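Local coordinates for protein RNA-directed RNA polymerase (Infectious pancreatic necrosis virus, PDB 3ZED) that probably copies the viral RNA genome as an RNA-dependent RNA polymerase, found both free and covalently attached to the genomic RNA, at residues 390-402 against 494-506. Sequence-based numbering, arbitrary orientation.
Sequences IYILQDNTWYSID and AGKPNPMTKEFMD
Residues 390-402 form a beta hairpin, and P499 of the 494-506 loop packs on one face of it. Backbone bonds pair I390 with I401 and I392 with Y399. The loop runs past the hairpin with Q394 CA 7.2 Å from N498 CA and Y399 CA 7.3 Å from P499 CA. The hairpin supplies the two middle strands of a four-stranded antiparallel sheet in the palm family region of the polymerase. The loop leaves helix 476-493 through a Schellman motif with G495 as C-prime residue. It then makes a type I turn from N498 to T501 and enters helix 502-505.

P499 lies over one face of the Y399 ring in a CH-pi contact, its CG 3.9 Å from the ring centroid. Y399 CG is anti to its own carbonyl carbon (chi1 -57°), which turns one ring face to the proline. The M500 sulfur adds an oblique Met-aromatic contact. Farther from the hairpin turn, I392 CD1 reaches F504 CE2 at 3.9 Å, and I401 CD1 touches F504 CZ at 4.1 Å. W491 and F515 also meet the F504 ring.

Near the hairpin turn the contact is polar. Q394 NE2 donates to K496 O at 3.0 Å, nearly straight (169°). The K496 amine itself forms a salt bridge with D381. N498 stands almost perpendicular to the Y399 ring, with its amide plane 85° from it. Its OD1 accepts from M500 N, an Asx turn that helps set the rotation of the amide. N498 ND2 gives two bonds, both close to its amide plane: one to Y399 OH at 2.9 Å, the other to the anti lone pair of D395 OD2 at 3.0 Å.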
loop_
_atom_site.group_PDB
_atom_site.type_symbol
_atom_site.label_atom_id
_atom_site.label_comp_id
_atom_site.label_asym_id
_atom_site.label_seq_id
_atom_site.Cartn_x
_atom_site.Cartn_y
_atom_site.Cartn_z
ATOM N N ILE B 390 1.205 -11.002 -8.767
ATOM C CA ILE B 390 1.696 -11.302 -10.118
ATOM C C ILE B 390 0.603 -12.074 -10.842
ATOM O O ILE B 390 -0.010 -12.971 -10.260
ATOM C CB ILE B 390 3.039 -12.086 -10.125
ATOM C CG1 ILE B 390 4.154 -11.301 -9.426
ATOM C CG2 ILE B 390 3.460 -12.539 -11.540
ATOM C CD1 ILE B 390 5.327 -12.210 -8.875
ATOM N N TYR B 391 0.360 -11.719 -12.110
ATOM C CA TYR B 391 -0.581 -12.427 -12.970
ATOM C C TYR B 391 0.173 -12.882 -14.183
ATOM O O TYR B 391 0.847 -12.066 -14.811
ATOM C CB TYR B 391 -1.780 -11.542 -13.351
ATOM C CG TYR B 391 -2.542 -11.076 -12.130
ATOM C CD1 TYR B 391 -3.474 -11.908 -11.505
ATOM C CD2 TYR B 391 -2.273 -9.838 -11.547
ATOM C CE1 TYR B 391 -4.149 -11.499 -10.357
ATOM C CE2 TYR B 391 -2.956 -9.414 -10.407
ATOM C CZ TYR B 391 -3.884 -10.252 -9.811
ATOM O OH TYR B 391 -4.542 -9.839 -8.686
ATOM N N ILE B 392 0.107 -14.193 -14.484
ATOM C CA ILE B 392 0.768 -14.783 -15.639
ATOM C C ILE B 392 -0.246 -15.525 -16.507
ATOM O O ILE B 392 -1.005 -16.374 -16.028
ATOM C CB ILE B 392 1.971 -15.696 -15.238
ATOM C CG1 ILE B 392 3.164 -14.855 -14.750
ATOM C CG2 ILE B 392 2.402 -16.644 -16.392
ATOM C CD1 ILE B 392 4.232 -15.627 -13.975
ATOM N N LEU B 393 -0.213 -15.214 -17.800
ATOM C CA LEU B 393 -0.978 -15.897 -18.832
ATOM C C LEU B 393 0.024 -16.680 -19.680
ATOM O O LEU B 393 0.828 -16.078 -20.380
ATOM C CB LEU B 393 -1.778 -14.887 -19.685
ATOM C CG LEU B 393 -2.841 -15.421 -20.681
ATOM C CD1 LEU B 393 -3.627 -14.278 -21.268
ATOM C CD2 LEU B 393 -2.215 -16.154 -21.867
ATOM N N GLN B 394 0.005 -18.011 -19.580
ATOM C CA GLN B 394 0.824 -18.906 -20.399
ATOM C C GLN B 394 0.158 -20.270 -20.478
ATOM O O GLN B 394 -0.561 -20.647 -19.546
ATOM C CB GLN B 394 2.287 -19.005 -19.919
ATOM C CG GLN B 394 2.572 -19.900 -18.720
ATOM C CD GLN B 394 4.045 -19.880 -18.420
ATOM O OE1 GLN B 394 4.515 -19.056 -17.648
ATOM N NE2 GLN B 394 4.815 -20.755 -19.055
ATOM N N ASP B 395 0.363 -20.975 -21.615
ATOM C CA ASP B 395 -0.157 -22.314 -21.913
ATOM C C ASP B 395 -1.693 -22.393 -21.723
ATOM O O ASP B 395 -2.207 -23.298 -21.040
ATOM C CB ASP B 395 0.566 -23.379 -21.062
ATOM C CG ASP B 395 2.076 -23.365 -21.197
ATOM O OD1 ASP B 395 2.571 -23.371 -22.346
ATOM O OD2 ASP B 395 2.762 -23.340 -20.156
ATOM N N ASN B 396 -2.418 -21.416 -22.332
ATOM C CA ASN B 396 -3.881 -21.284 -22.278
ATOM C C ASN B 396 -4.398 -21.352 -20.814
ATOM O O ASN B 396 -5.469 -21.917 -20.544
ATOM C CB ASN B 396 -4.555 -22.356 -23.164
ATOM C CG ASN B 396 -6.016 -22.087 -23.431
ATOM O OD1 ASN B 396 -6.445 -20.937 -23.575
ATOM N ND2 ASN B 396 -6.820 -23.142 -23.454
ATOM N N THR B 397 -3.615 -20.792 -19.873
ATOM C CA THR B 397 -3.948 -20.805 -18.449
ATOM C C THR B 397 -3.631 -19.438 -17.817
ATOM O O THR B 397 -2.633 -18.811 -18.154
ATOM C CB THR B 397 -3.189 -21.959 -17.725
ATOM O OG1 THR B 397 -3.234 -23.164 -18.496
ATOM C CG2 THR B 397 -3.725 -22.239 -16.326
ATOM N N TRP B 398 -4.485 -19.006 -16.890
ATOM C CA TRP B 398 -4.337 -17.775 -16.116
ATOM C C TRP B 398 -3.877 -18.149 -14.702
ATOM O O TRP B 398 -4.522 -18.969 -14.022
ATOM C CB TRP B 398 -5.662 -16.982 -16.086
ATOM C CG TRP B 398 -5.625 -15.750 -15.227
ATOM C CD1 TRP B 398 -6.037 -15.642 -13.932
ATOM C CD2 TRP B 398 -5.173 -14.433 -15.619
ATOM N NE1 TRP B 398 -5.892 -14.339 -13.496
ATOM C CE2 TRP B 398 -5.380 -13.573 -14.516
ATOM C CE3 TRP B 398 -4.656 -13.892 -16.806
ATOM C CZ2 TRP B 398 -5.091 -12.203 -14.566
ATOM C CZ3 TRP B 398 -4.329 -12.538 -16.843
ATOM C CH2 TRP B 398 -4.553 -11.707 -15.739
ATOM N N TYR B 399 -2.740 -17.578 -14.285
ATOM C CA TYR B 399 -2.185 -17.827 -12.960
ATOM C C TYR B 399 -2.140 -16.566 -12.130
ATOM O O TYR B 399 -1.670 -15.531 -12.585
ATOM C CB TYR B 399 -0.769 -18.423 -13.029
ATOM C CG TYR B 399 -0.682 -19.712 -13.813
ATOM C CD1 TYR B 399 -0.881 -20.943 -13.192
ATOM C CD2 TYR B 399 -0.370 -19.704 -15.170
ATOM C CE1 TYR B 399 -0.779 -22.137 -13.908
ATOM C CE2 TYR B 399 -0.264 -20.889 -15.894
ATOM C CZ TYR B 399 -0.468 -22.106 -15.259
ATOM O OH TYR B 399 -0.391 -23.277 -15.981
ATOM N N SER B 400 -2.618 -16.671 -10.912
ATOM C CA SER B 400 -2.532 -15.615 -9.927
ATOM C C SER B 400 -1.492 -16.054 -8.916
ATOM O O SER B 400 -1.662 -17.101 -8.284
ATOM C CB SER B 400 -3.887 -15.367 -9.279
ATOM O OG SER B 400 -3.785 -14.338 -8.313
ATOM N N ILE B 401 -0.368 -15.321 -8.854
ATOM C CA ILE B 401 0.743 -15.625 -7.959
ATOM C C ILE B 401 0.884 -14.477 -6.970
ATOM O O ILE B 401 0.984 -13.318 -7.379
ATOM C CB ILE B 401 2.076 -15.901 -8.747
ATOM C CG1 ILE B 401 1.923 -17.074 -9.730
ATOM C CG2 ILE B 401 3.281 -16.123 -7.808
ATOM C CD1 ILE B 401 2.112 -16.686 -11.108
ATOM N N ASP B 402 0.883 -14.796 -5.673
ATOM C CA ASP B 402 1.064 -13.779 -4.644
ATOM C C ASP B 402 2.304 -14.050 -3.874
ATOM O O ASP B 402 2.562 -15.209 -3.527
ATOM C CB ASP B 402 -0.116 -13.740 -3.663
ATOM C CG ASP B 402 -1.408 -13.174 -4.220
ATOM O OD1 ASP B 402 -1.380 -12.599 -5.331
ATOM O OD2 ASP B 402 -2.444 -13.300 -3.543
ATOM N N ALA B 494 14.704 -17.615 -16.712
ATOM C CA ALA B 494 14.628 -19.084 -16.682
ATOM C C ALA B 494 13.859 -19.680 -17.888
ATOM O O ALA B 494 13.637 -20.894 -17.929
ATOM C CB ALA B 494 13.996 -19.544 -15.376
ATOM N N GLY B 495 13.488 -18.840 -18.858
ATOM C CA GLY B 495 12.792 -19.261 -20.070
ATOM C C GLY B 495 11.303 -19.450 -19.888
ATOM O O GLY B 495 10.704 -20.311 -20.536
ATOM N N LYS B 496 10.699 -18.624 -19.005
ATOM C CA LYS B 496 9.285 -18.593 -18.640
ATOM C C LYS B 496 8.749 -20.014 -18.259
ATOM O O LYS B 496 7.775 -20.486 -18.875
ATOM C CB LYS B 496 8.428 -17.918 -19.740
ATOM C CG LYS B 496 8.814 -16.459 -19.993
ATOM C CD LYS B 496 7.918 -15.751 -20.985
ATOM C CE LYS B 496 8.333 -15.925 -22.418
ATOM N NZ LYS B 496 7.369 -15.269 -23.345
ATOM N N PRO B 497 9.334 -20.701 -17.234
ATOM C CA PRO B 497 8.781 -22.011 -16.827
ATOM C C PRO B 497 7.352 -21.858 -16.304
ATOM O O PRO B 497 7.029 -20.850 -15.664
ATOM C CB PRO B 497 9.728 -22.475 -15.712
ATOM C CG PRO B 497 10.317 -21.206 -15.165
ATOM C CD PRO B 497 10.456 -20.305 -16.354
ATOM N N ASN B 498 6.498 -22.847 -16.597
ATOM C CA ASN B 498 5.111 -22.837 -16.175
ATOM C C ASN B 498 5.023 -22.692 -14.644
ATOM O O ASN B 498 5.729 -23.395 -13.933
ATOM C CB ASN B 498 4.386 -24.095 -16.659
ATOM C CG ASN B 498 2.925 -24.095 -16.327
ATOM O OD1 ASN B 498 2.531 -24.345 -15.181
ATOM N ND2 ASN B 498 2.097 -23.735 -17.299
ATOM N N PRO B 499 4.159 -21.792 -14.122
ATOM C CA PRO B 499 4.067 -21.604 -12.664
ATOM C C PRO B 499 3.802 -22.873 -11.828
ATOM O O PRO B 499 4.122 -22.854 -10.638
ATOM C CB PRO B 499 2.922 -20.593 -12.522
ATOM C CG PRO B 499 3.029 -19.772 -13.751
ATOM C CD PRO B 499 3.299 -20.810 -14.820
ATOM N N MET B 500 3.282 -23.970 -12.428
ATOM C CA MET B 500 2.979 -25.209 -11.682
ATOM C C MET B 500 4.160 -26.190 -11.605
ATOM O O MET B 500 4.028 -27.255 -10.992
ATOM C CB MET B 500 1.776 -25.956 -12.285
ATOM C CG MET B 500 0.448 -25.204 -12.241
ATOM S SD MET B 500 0.029 -24.295 -10.721
ATOM C CE MET B 500 -0.041 -25.594 -9.516
ATOM N N THR B 501 5.284 -25.859 -12.247
ATOM C CA THR B 501 6.462 -26.721 -12.310
ATOM C C THR B 501 7.455 -26.403 -11.181
ATOM O O THR B 501 7.429 -25.307 -10.621
ATOM C CB THR B 501 7.137 -26.578 -13.692
ATOM O OG1 THR B 501 7.672 -25.257 -13.830
ATOM C CG2 THR B 501 6.194 -26.886 -14.847
ATOM N N LYS B 502 8.353 -27.361 -10.878
ATOM C CA LYS B 502 9.421 -27.237 -9.885
ATOM C C LYS B 502 10.348 -26.086 -10.268
ATOM O O LYS B 502 10.763 -25.335 -9.390
ATOM C CB LYS B 502 10.213 -28.550 -9.778
ATOM C CG LYS B 502 11.190 -28.587 -8.608
ATOM C CD LYS B 502 12.421 -29.433 -8.927
ATOM C CE LYS B 502 13.612 -29.093 -8.062
ATOM N NZ LYS B 502 13.376 -29.394 -6.623
ATOM N N GLU B 503 10.633 -25.938 -11.587
ATOM C CA GLU B 503 11.473 -24.895 -12.186
ATOM C C GLU B 503 10.997 -23.495 -11.808
ATOM O O GLU B 503 11.834 -22.618 -11.599
ATOM C CB GLU B 503 11.520 -25.021 -13.721
ATOM C CG GLU B 503 12.293 -26.223 -14.241
ATOM C CD GLU B 503 11.582 -27.562 -14.174
ATOM O OE1 GLU B 503 10.343 -27.598 -14.354
ATOM O OE2 GLU B 503 12.270 -28.579 -13.934
ATOM N N PHE B 504 9.665 -23.284 -11.717
ATOM C CA PHE B 504 9.119 -21.991 -11.309
ATOM C C PHE B 504 9.236 -21.842 -9.793
ATOM O O PHE B 504 9.635 -20.782 -9.322
ATOM C CB PHE B 504 7.660 -21.817 -11.749
ATOM C CG PHE B 504 7.094 -20.438 -11.480
ATOM C CD1 PHE B 504 6.490 -20.136 -10.259
ATOM C CD2 PHE B 504 7.124 -19.451 -12.462
ATOM C CE1 PHE B 504 5.945 -18.869 -10.025
ATOM C CE2 PHE B 504 6.586 -18.175 -12.219
ATOM C CZ PHE B 504 6.026 -17.891 -10.994
ATOM N N MET B 505 8.902 -22.911 -9.027
ATOM C CA MET B 505 8.963 -22.886 -7.569
ATOM C C MET B 505 10.388 -22.702 -7.085
ATOM O O MET B 505 10.570 -22.120 -6.022
ATOM C CB MET B 505 8.307 -24.125 -6.941
ATOM C CG MET B 505 6.783 -24.101 -6.989
ATOM S SD MET B 505 5.965 -22.481 -6.778
ATOM C CE MET B 505 6.322 -22.140 -5.014
ATOM N N ASP B 506 11.391 -23.100 -7.902
ATOM C CA ASP B 506 12.815 -22.934 -7.618
ATOM C C ASP B 506 13.222 -21.457 -7.584
ATOM O O ASP B 506 14.269 -21.134 -7.022
ATOM C CB ASP B 506 13.649 -23.677 -8.667
ATOM C CG ASP B 506 13.786 -25.178 -8.455
ATOM O OD1 ASP B 506 13.262 -25.694 -7.430
ATOM O OD2 ASP B 506 14.413 -25.842 -9.318
#